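Local coordinates for protein fructose-1,6-bisphosphatase/inositol-1-monophosphatase (Thermotoga maritima, PDB 2P3N) that removes phosphate from inositol monophosphates and fructose 1,6-bisphosphate, and from several other phosphate esters, using magnesium, and works as a homotetramer, at residues V137-L143 with N235-E241; V25-E29 with T39-R43; R3-S7 with D73-I77. One frame throughout, in Å; residues are numbered along the deposited sequence.

Contact 1: V137-L143 with N235-E241; sequences VSENASL and NGLIHDE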
loop_
_atom_site.group_PDB
_atom_site.type_symbol
_atom_site.label_atom_id
_atom_site.label_comp_id
_atom_site.label_asym_id
_atom_site.label_seq_id
_atom_site.Cartn_x
_atom_site.Cartn_y
_atom_site.Cartn_z
ATOM N N VAL A 137 -18.523 -4.866 14.793
ATOM C CA VAL A 137 -19.160 -3.575 14.603
ATOM C C VAL A 137 -18.993 -2.661 15.836
ATOM O O VAL A 137 -18.720 -3.136 16.944
ATOM C CB VAL A 137 -20.645 -3.740 14.203
ATOM C CG1 VAL A 137 -21.431 -4.373 15.334
ATOM C CG2 VAL A 137 -21.205 -2.382 13.775
ATOM N N SER A 138 -19.132 -1.351 15.621
ATOM C CA SER A 138 -18.956 -0.359 16.673
ATOM C C SER A 138 -19.854 -0.562 17.873
ATOM O O SER A 138 -20.865 -1.261 17.811
ATOM C CB SER A 138 -19.183 1.056 16.134
ATOM O OG SER A 138 -20.564 1.343 16.000
ATOM N N GLU A 139 -19.458 0.075 18.969
ATOM C CA GLU A 139 -20.185 0.008 20.226
ATOM C C GLU A 139 -21.178 1.167 20.322
ATOM O O GLU A 139 -22.104 1.141 21.134
ATOM C CB GLU A 139 -19.201 0.066 21.403
ATOM C CG GLU A 139 -18.408 -1.215 21.648
ATOM C CD GLU A 139 -17.461 -1.096 22.843
ATOM O OE1 GLU A 139 -16.917 -2.134 23.283
ATOM O OE2 GLU A 139 -17.258 0.039 23.339
ATOM N N ASN A 140 -20.980 2.180 19.486
ATOM C CA ASN A 140 -21.848 3.347 19.475
ATOM C C ASN A 140 -23.324 2.984 19.663
ATOM O O ASN A 140 -23.858 2.110 18.981
ATOM C CB ASN A 140 -21.643 4.109 18.167
ATOM C CG ASN A 140 -20.207 4.578 17.989
ATOM O OD1 ASN A 140 -19.835 5.107 16.940
ATOM N ND2 ASN A 140 -19.392 4.388 19.025
ATOM N N ALA A 141 -23.973 3.657 20.608
ATOM C CA ALA A 141 -25.386 3.420 20.898
ATOM C C ALA A 141 -26.217 4.699 20.751
ATOM O O ALA A 141 -27.445 4.645 20.669
ATOM C CB ALA A 141 -25.540 2.860 22.305
ATOM N N SER A 142 -25.542 5.845 20.729
ATOM C CA SER A 142 -26.218 7.126 20.572
ATOM C C SER A 142 -26.081 7.595 19.133
ATOM O O SER A 142 -24.983 7.675 18.593
ATOM C CB SER A 142 -25.621 8.183 21.501
ATOM O OG SER A 142 -26.242 9.443 21.288
ATOM N N LEU A 143 -27.206 7.914 18.518
ATOM C CA LEU A 143 -27.195 8.365 17.148
ATOM C C LEU A 143 -26.350 9.623 17.004
ATOM O O LEU A 143 -25.837 9.904 15.928
ATOM C CB LEU A 143 -28.621 8.650 16.685
ATOM C CG LEU A 143 -28.920 8.292 15.233
ATOM C CD1 LEU A 143 -28.955 6.776 15.088
ATOM C CD2 LEU A 143 -30.246 8.891 14.826
ATOM N N ASN A 235 -24.918 -1.748 13.947
ATOM C CA ASN A 235 -24.167 -2.371 15.032
ATOM C C ASN A 235 -25.119 -3.078 15.996
ATOM O O ASN A 235 -24.684 -3.677 16.982
ATOM C CB ASN A 235 -23.360 -1.322 15.805
ATOM C CG ASN A 235 -24.181 -0.095 16.159
ATOM O OD1 ASN A 235 -25.404 -0.167 16.284
ATOM N ND2 ASN A 235 -23.505 1.040 16.340
ATOM N N GLY A 236 -26.419 -3.000 15.707
ATOM C CA GLY A 236 -27.408 -3.625 16.566
ATOM C C GLY A 236 -27.624 -2.843 17.850
ATOM O O GLY A 236 -28.158 -3.377 18.815
ATOM N N LEU A 237 -27.202 -1.582 17.864
ATOM C CA LEU A 237 -27.353 -0.716 19.035
ATOM C C LEU A 237 -28.414 0.351 18.786
ATOM O O LEU A 237 -29.329 0.522 19.595
ATOM C CB LEU A 237 -26.024 -0.034 19.382
ATOM C CG LEU A 237 -25.032 -0.813 20.245
ATOM C CD1 LEU A 237 -25.605 -0.963 21.630
ATOM C CD2 LEU A 237 -24.742 -2.179 19.640
ATOM N N ILE A 238 -28.285 1.065 17.668
ATOM C CA ILE A 238 -29.232 2.119 17.304
ATOM C C ILE A 238 -30.097 1.683 16.128
ATOM O O ILE A 238 -30.637 2.517 15.392
ATOM C CB ILE A 238 -28.504 3.426 16.914
ATOM C CG1 ILE A 238 -27.798 3.263 15.561
ATOM C CG2 ILE A 238 -27.526 3.807 17.995
ATOM C CD1 ILE A 238 -26.846 2.084 15.470
ATOM N N HIS A 239 -30.244 0.373 15.967
ATOM C CA HIS A 239 -31.028 -0.150 14.864
ATOM C C HIS A 239 -32.414 0.500 14.740
ATOM O O HIS A 239 -32.695 1.197 13.758
ATOM C CB HIS A 239 -31.180 -1.666 14.987
ATOM C CG HIS A 239 -31.414 -2.342 13.672
ATOM N ND1 HIS A 239 -30.415 -2.996 12.983
ATOM C CD2 HIS A 239 -32.513 -2.395 12.883
ATOM C CE1 HIS A 239 -30.889 -3.421 11.826
ATOM N NE2 HIS A 239 -32.160 -3.069 11.740
ATOM N N ASP A 240 -33.271 0.282 15.738
ATOM C CA ASP A 240 -34.630 0.827 15.737
ATOM C C ASP A 240 -34.650 2.329 15.511
ATOM O O ASP A 240 -35.551 2.850 14.853
ATOM C CB ASP A 240 -35.333 0.475 17.047
ATOM C CG ASP A 240 -35.348 -1.023 17.307
ATOM O OD1 ASP A 240 -35.707 -1.785 16.378
ATOM O OD2 ASP A 240 -35.001 -1.439 18.434
ATOM N N GLU A 241 -33.649 3.020 16.044
ATOM C CA GLU A 241 -33.558 4.463 15.865
ATOM C C GLU A 241 -33.539 4.764 14.362
ATOM O O GLU A 241 -34.034 5.809 13.915
ATOM C CB GLU A 241 -32.290 5.000 16.545
ATOM C CG GLU A 241 -32.537 5.685 17.896
ATOM C CD GLU A 241 -31.376 5.528 18.888
ATOM O OE1 GLU A 241 -31.246 4.440 19.500
ATOM O OE2 GLU A 241 -30.594 6.493 19.053
#

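Contact 2: V25-E29 with T39-R43; sequences VDNVE and TEIDR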
loop_
_atom_site.group_PDB
_atom_site.type_symbol
_atom_site.label_atom_id
_atom_site.label_comp_id
_atom_site.label_asym_id
_atom_site.label_seq_id
_atom_site.Cartn_x
_atom_site.Cartn_y
_atom_site.Cartn_z
ATOM N N VAL A 25 -11.231 3.777 -18.098
ATOM C CA VAL A 25 -12.075 3.057 -19.055
ATOM C C VAL A 25 -12.805 4.099 -19.904
ATOM O O VAL A 25 -13.638 4.863 -19.402
ATOM C CB VAL A 25 -13.110 2.124 -18.363
ATOM C CG1 VAL A 25 -13.943 2.891 -17.367
ATOM C CG2 VAL A 25 -14.010 1.498 -19.406
ATOM N N ASP A 26 -12.475 4.143 -21.190
ATOM C CA ASP A 26 -13.084 5.111 -22.100
ATOM C C ASP A 26 -14.469 4.688 -22.584
ATOM O O ASP A 26 -15.312 5.531 -22.906
ATOM C CB ASP A 26 -12.148 5.356 -23.293
ATOM C CG ASP A 26 -11.634 4.064 -23.910
ATOM O OD1 ASP A 26 -10.648 4.127 -24.679
ATOM O OD2 ASP A 26 -12.213 2.989 -23.630
ATOM N N ASN A 27 -14.703 3.379 -22.591
ATOM C CA ASN A 27 -15.958 2.794 -23.040
ATOM C C ASN A 27 -17.064 2.666 -21.982
ATOM O O ASN A 27 -17.342 1.563 -21.513
ATOM C CB ASN A 27 -15.659 1.410 -23.599
ATOM C CG ASN A 27 -14.898 0.533 -22.598
ATOM O OD1 ASN A 27 -13.752 0.832 -22.242
ATOM N ND2 ASN A 27 -15.537 -0.544 -22.136
ATOM N N VAL A 28 -17.714 3.761 -21.604
ATOM C CA VAL A 28 -18.786 3.639 -20.613
ATOM C C VAL A 28 -20.110 3.291 -21.301
ATOM O O VAL A 28 -20.516 3.955 -22.258
ATOM C CB VAL A 28 -18.967 4.930 -19.789
ATOM C CG1 VAL A 28 -19.969 4.690 -18.678
ATOM C CG2 VAL A 28 -17.639 5.363 -19.205
ATOM N N GLU A 29 -20.772 2.245 -20.809
ATOM C CA GLU A 29 -22.039 1.774 -21.366
ATOM C C GLU A 29 -23.191 1.905 -20.369
ATOM O O GLU A 29 -23.042 1.590 -19.184
ATOM C CB GLU A 29 -21.896 0.310 -21.794
ATOM C CG GLU A 29 -20.897 0.079 -22.934
ATOM C CD GLU A 29 -20.448 -1.377 -23.040
ATOM O OE1 GLU A 29 -21.328 -2.270 -23.005
ATOM O OE2 GLU A 29 -19.221 -1.622 -23.164
ATOM N N THR A 39 -19.160 -1.549 -17.866
ATOM C CA THR A 39 -18.047 -1.420 -18.792
ATOM C C THR A 39 -17.597 -2.800 -19.237
ATOM O O THR A 39 -18.120 -3.814 -18.773
ATOM C CB THR A 39 -16.849 -0.672 -18.140
ATOM O OG1 THR A 39 -16.196 -1.520 -17.182
ATOM C CG2 THR A 39 -17.337 0.578 -17.442
ATOM N N GLU A 40 -16.631 -2.828 -20.146
ATOM C CA GLU A 40 -16.094 -4.078 -20.647
ATOM C C GLU A 40 -15.217 -4.735 -19.578
ATOM O O GLU A 40 -14.960 -5.945 -19.630
ATOM C CB GLU A 40 -15.269 -3.830 -21.915
ATOM C CG GLU A 40 -14.796 -5.105 -22.618
ATOM C CD GLU A 40 -15.951 -5.954 -23.151
ATOM O OE1 GLU A 40 -15.735 -7.157 -23.445
ATOM O OE2 GLU A 40 -17.075 -5.415 -23.280
ATOM N N ILE A 41 -14.759 -3.946 -18.605
ATOM C CA ILE A 41 -13.922 -4.499 -17.542
ATOM C C ILE A 41 -14.791 -5.186 -16.486
ATOM O O ILE A 41 -14.330 -6.098 -15.800
ATOM C CB ILE A 41 -13.038 -3.418 -16.891
ATOM C CG1 ILE A 41 -12.128 -2.789 -17.943
ATOM C CG2 ILE A 41 -12.124 -4.049 -15.859
ATOM C CD1 ILE A 41 -12.854 -2.074 -19.041
ATOM N N ASP A 42 -16.047 -4.750 -16.359
ATOM C CA ASP A 42 -16.975 -5.381 -15.420
ATOM C C ASP A 42 -17.095 -6.838 -15.889
ATOM O O ASP A 42 -17.014 -7.777 -15.092
ATOM C CB ASP A 42 -18.367 -4.725 -15.487
ATOM C CG ASP A 42 -18.405 -3.315 -14.878
ATOM O OD1 ASP A 42 -18.998 -3.140 -13.788
ATOM O OD2 ASP A 42 -17.850 -2.379 -15.487
ATOM N N ARG A 43 -17.270 -7.003 -17.203
ATOM C CA ARG A 43 -17.418 -8.318 -17.839
ATOM C C ARG A 43 -16.154 -9.160 -17.821
ATOM O O ARG A 43 -16.193 -10.359 -17.582
ATOM C CB ARG A 43 -17.840 -8.166 -19.299
ATOM C CG ARG A 43 -19.151 -7.470 -19.535
ATOM C CD ARG A 43 -19.454 -7.477 -21.029
ATOM N NE ARG A 43 -20.643 -6.697 -21.366
ATOM C CZ ARG A 43 -20.679 -5.372 -21.413
ATOM N NH1 ARG A 43 -19.584 -4.671 -21.148
ATOM N NH2 ARG A 43 -21.810 -4.747 -21.714
#

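Contact 3: R3-S7 with D73-I77; sequences RLDFS and DRLWI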
loop_
_atom_site.group_PDB
_atom_site.type_symbol
_atom_site.label_atom_id
_atom_site.label_comp_id
_atom_site.label_asym_id
_atom_site.label_seq_id
_atom_site.Cartn_x
_atom_site.Cartn_y
_atom_site.Cartn_z
ATOM N N ARG A 3 -13.193 -22.866 0.410
ATOM C CA ARG A 3 -13.993 -21.860 -0.265
ATOM C C ARG A 3 -13.610 -20.434 0.102
ATOM O O ARG A 3 -13.428 -19.594 -0.775
ATOM C CB ARG A 3 -15.476 -22.099 0.026
ATOM C CG ARG A 3 -16.034 -23.352 -0.652
ATOM C CD ARG A 3 -17.477 -23.678 -0.232
ATOM N NE ARG A 3 -17.963 -24.874 -0.925
ATOM C CZ ARG A 3 -18.662 -24.860 -2.056
ATOM N NH1 ARG A 3 -18.984 -23.711 -2.633
ATOM N NH2 ARG A 3 -19.008 -26.003 -2.628
ATOM N N LEU A 4 -13.486 -20.152 1.394
ATOM C CA LEU A 4 -13.128 -18.805 1.833
ATOM C C LEU A 4 -11.773 -18.371 1.278
ATOM O O LEU A 4 -11.654 -17.301 0.695
ATOM C CB LEU A 4 -13.092 -18.730 3.360
ATOM C CG LEU A 4 -12.646 -17.394 3.952
ATOM C CD1 LEU A 4 -13.730 -16.332 3.747
ATOM C CD2 LEU A 4 -12.362 -17.580 5.429
ATOM N N ASP A 5 -10.763 -19.217 1.458
ATOM C CA ASP A 5 -9.403 -18.937 1.004
ATOM C C ASP A 5 -9.339 -18.730 -0.512
ATOM O O ASP A 5 -8.617 -17.855 -1.016
ATOM C CB ASP A 5 -8.488 -20.096 1.412
ATOM C CG ASP A 5 -7.016 -19.753 1.284
ATOM O OD1 ASP A 5 -6.256 -20.535 0.659
ATOM O OD2 ASP A 5 -6.622 -18.702 1.821
ATOM N N PHE A 6 -10.088 -19.567 -1.224
ATOM C CA PHE A 6 -10.188 -19.544 -2.680
ATOM C C PHE A 6 -10.749 -18.200 -3.119
ATOM O O PHE A 6 -10.269 -17.585 -4.063
ATOM C CB PHE A 6 -11.132 -20.670 -3.123
ATOM C CG PHE A 6 -11.635 -20.541 -4.533
ATOM C CD1 PHE A 6 -10.914 -21.066 -5.598
ATOM C CD2 PHE A 6 -12.846 -19.903 -4.795
ATOM C CE1 PHE A 6 -11.396 -20.957 -6.915
ATOM C CE2 PHE A 6 -13.340 -19.784 -6.104
ATOM C CZ PHE A 6 -12.615 -20.311 -7.165
ATOM N N SER A 7 -11.783 -17.765 -2.413
ATOM C CA SER A 7 -12.462 -16.515 -2.693
ATOM C C SER A 7 -11.564 -15.313 -2.449
ATOM O O SER A 7 -11.520 -14.380 -3.246
ATOM C CB SER A 7 -13.711 -16.417 -1.815
ATOM O OG SER A 7 -14.582 -17.511 -2.066
ATOM N N ASP A 73 -29.091 -24.662 -4.947
ATOM C CA ASP A 73 -28.981 -24.779 -3.499
ATOM C C ASP A 73 -27.531 -24.546 -3.129
ATOM O O ASP A 73 -27.160 -24.547 -1.963
ATOM C CB ASP A 73 -29.469 -26.162 -3.026
ATOM C CG ASP A 73 -28.992 -27.302 -3.918
ATOM O OD1 ASP A 73 -29.488 -28.440 -3.733
ATOM O OD2 ASP A 73 -28.129 -27.066 -4.797
ATOM N N ARG A 74 -26.728 -24.339 -4.165
ATOM C CA ARG A 74 -25.304 -24.066 -4.049
ATOM C C ARG A 74 -25.052 -22.997 -5.097
ATOM O O ARG A 74 -24.711 -23.293 -6.244
ATOM C CB ARG A 74 -24.501 -25.343 -4.327
ATOM C CG ARG A 74 -24.689 -26.355 -3.214
ATOM C CD ARG A 74 -24.169 -27.751 -3.527
ATOM N NE ARG A 74 -22.716 -27.846 -3.523
ATOM C CZ ARG A 74 -22.033 -28.864 -3.004
ATOM N NH1 ARG A 74 -22.666 -29.881 -2.428
ATOM N NH2 ARG A 74 -20.708 -28.879 -3.081
ATOM N N LEU A 75 -25.250 -21.747 -4.686
ATOM C CA LEU A 75 -25.109 -20.608 -5.582
ATOM C C LEU A 75 -24.090 -19.543 -5.157
ATOM O O LEU A 75 -24.135 -19.036 -4.034
ATOM C CB LEU A 75 -26.477 -19.936 -5.753
ATOM C CG LEU A 75 -26.559 -18.726 -6.686
ATOM C CD1 LEU A 75 -26.791 -19.194 -8.119
ATOM C CD2 LEU A 75 -27.685 -17.804 -6.235
ATOM N N TRP A 76 -23.184 -19.196 -6.069
ATOM C CA TRP A 76 -22.180 -18.165 -5.814
ATOM C C TRP A 76 -22.689 -16.846 -6.405
ATOM O O TRP A 76 -22.969 -16.758 -7.602
ATOM C CB TRP A 76 -20.850 -18.515 -6.486
ATOM C CG TRP A 76 -20.190 -19.786 -6.024
ATOM C CD1 TRP A 76 -20.540 -21.068 -6.353
ATOM C CD2 TRP A 76 -19.009 -19.892 -5.211
ATOM N NE1 TRP A 76 -19.646 -21.962 -5.807
ATOM C CE2 TRP A 76 -18.698 -21.268 -5.101
ATOM C CE3 TRP A 76 -18.182 -18.956 -4.566
ATOM C CZ2 TRP A 76 -17.591 -21.732 -4.373
ATOM C CZ3 TRP A 76 -17.079 -19.424 -3.840
ATOM C CH2 TRP A 76 -16.797 -20.799 -3.753
ATOM N N ILE A 77 -22.817 -15.816 -5.578
ATOM C CA ILE A 77 -23.285 -14.536 -6.093
ATOM C C ILE A 77 -22.100 -13.596 -6.290
ATOM O O ILE A 77 -21.340 -13.300 -5.363
ATOM C CB ILE A 77 -24.333 -13.912 -5.170
ATOM C CG1 ILE A 77 -25.440 -14.941 -4.896
ATOM C CG2 ILE A 77 -24.915 -12.683 -5.832
ATOM C CD1 ILE A 77 -26.602 -14.408 -4.099
#

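Contact 1: V137-L143 with N235-E241
Ser138 OG has two hydrogen-bond partners: Asn235 ND2, which donates to it over 3.0 Å in a nearly straight bond (172°), and OD1 of Asp190, outside the two segments. The bond from Asn235 lies almost in its amide plane. With CG set between the backbone N and the carbonyl carbon (chi1 47°), the Asn235 amide folds back over its own turn, and OD1, whose position is less certain, faces Leu237 N at 2.8 Å as in an Asx turn. Asn140 O also lies close to the amide, 2.9 Å from Asn235 ND2. Farther along, Leu237 lies across the 139-141 backbone; its CB sits beside Asn140 O, and its CD1 branch meets the Ala141 methyl, with CD1 3.9 Å from CB. The side chains of Leu143 and Ile238 cross at about a right angle, CD1 of the first 3.7 Å from CG1 of the second; Met164 and Arg167 of helix 156-167 also touch Leu143. Glu241, bent at chi2, brings its carboxylate alongside Leu143. One directional amide bond thus fixes the Ser138 end of the loop, while the non-directional aliphatic contacts of Leu237, Ile238 and Leu143 hold the rest.

Contact 2: V25-E29 with T39-R43
Charge joins Glu29 to Arg43: NH2 of the arginine donates to OE1 of the glutamate, 2.8 Å away. The oxygen is met on its syn side, but the N-H...O angle is only 139° and OE1 lies 27° out of the guanidinium plane. The arginine, extended from CG to NE, also brings NH1 within 3.4 Å of Glu40 OE2, well out of that plane, a purely electrostatic pairing that completes a three-residue salt-bridge network. Were Glu29 replaced by an alanine, Arg43 NH2 would probably lose this carboxylate mate, leaving the guanidinium freer to swing away from segment 25-29. Within 39-43, capping bonds fix the helix start. Thr39 is the N-cap of helix 40-56 and forms a capping box with Asp42: Thr39 OG1 accepts from Ile41 N, while Asp42 OD2 receives both Thr39 N, from above the carboxylate plane, and Thr39 OG1. Asp42 OD1 turns to Thr84, a probable substrate-binding residue. Apolar contact comes from Val25, whose CG2, anti to the backbone N, touches Ile41 CD1 and Thr39 CB, each at 3.8 Å. Val88 of helix 84-89 presses on Val25 and Thr39, and Leu18 and His21 of helix 2-21 meet Ile41.

Contact 3: R3-S7 with D73-I77
Trp76 fills the tight part of this contact, its indole reaching from strand 74-79 to the side of helix 2-21. Phe6 turns its edge toward the indole in an offset edge-to-face pair, the centroid of its ring 5.9 Å from that of the six-membered ring of Trp76 and the planes at 66°. Ser7 OG comes at the indole edge, in its plane, 3.6 Å from Trp76 CZ3. That hydroxyl is held by a 2.7 Å bond from Ser7 OG to Arg3 O, which Ser7 N reaches from the opposite face of the carbonyl plane. Phe57, Leu98 and Tyr100 also pack against the indole. Toward the outside the contact becomes charged. Arg3, extended from CG to NE with CG beside its backbone N (chi1 -70°), stretches past the benzo end of the indole, its guanidinium plane tilted modestly from the ring's. Beyond it the exposed Arg74 brings NH2 to 3.4 Å from Arg3 NH2, two donors of like charge. Glu60 gathers these polar ends: OE1 takes a salt bridge from Arg3 and a hydrogen bond from Trp76 NE1, while OE2 makes a long, weak ion pair with Arg74. The axes of helix segment 3-7 and strand segment 74-77 run 25° apart, and large side chains bridge the gap between them. This is helix-on-sheet packing in the layered alpha/beta sandwich of inositol monophosphatases; strand 74-79 ends at the magnesium ligand Asp79.

Helix 2-21 links contacts 2 and 3: its start forms one side of contact 3, and Leu18 and His21 near its end touch Ile41 of contact 2. Contact 1 stands apart, its centre 38 Å from that of contact 2 on the other side of the chain's centre, where the chain passes from the seven-stranded to the five-stranded sheet, beside the end of strand 230-234. All three are partly buried, but differently. Contact 3 puts an aromatic cluster over a sheet, with charges toward the solvent side; contact 2 joins a loop to a capped helix start near the magnesium site through a Glu-Arg salt bridge and a valine; contact 1 relies on an amide and aliphatic chains.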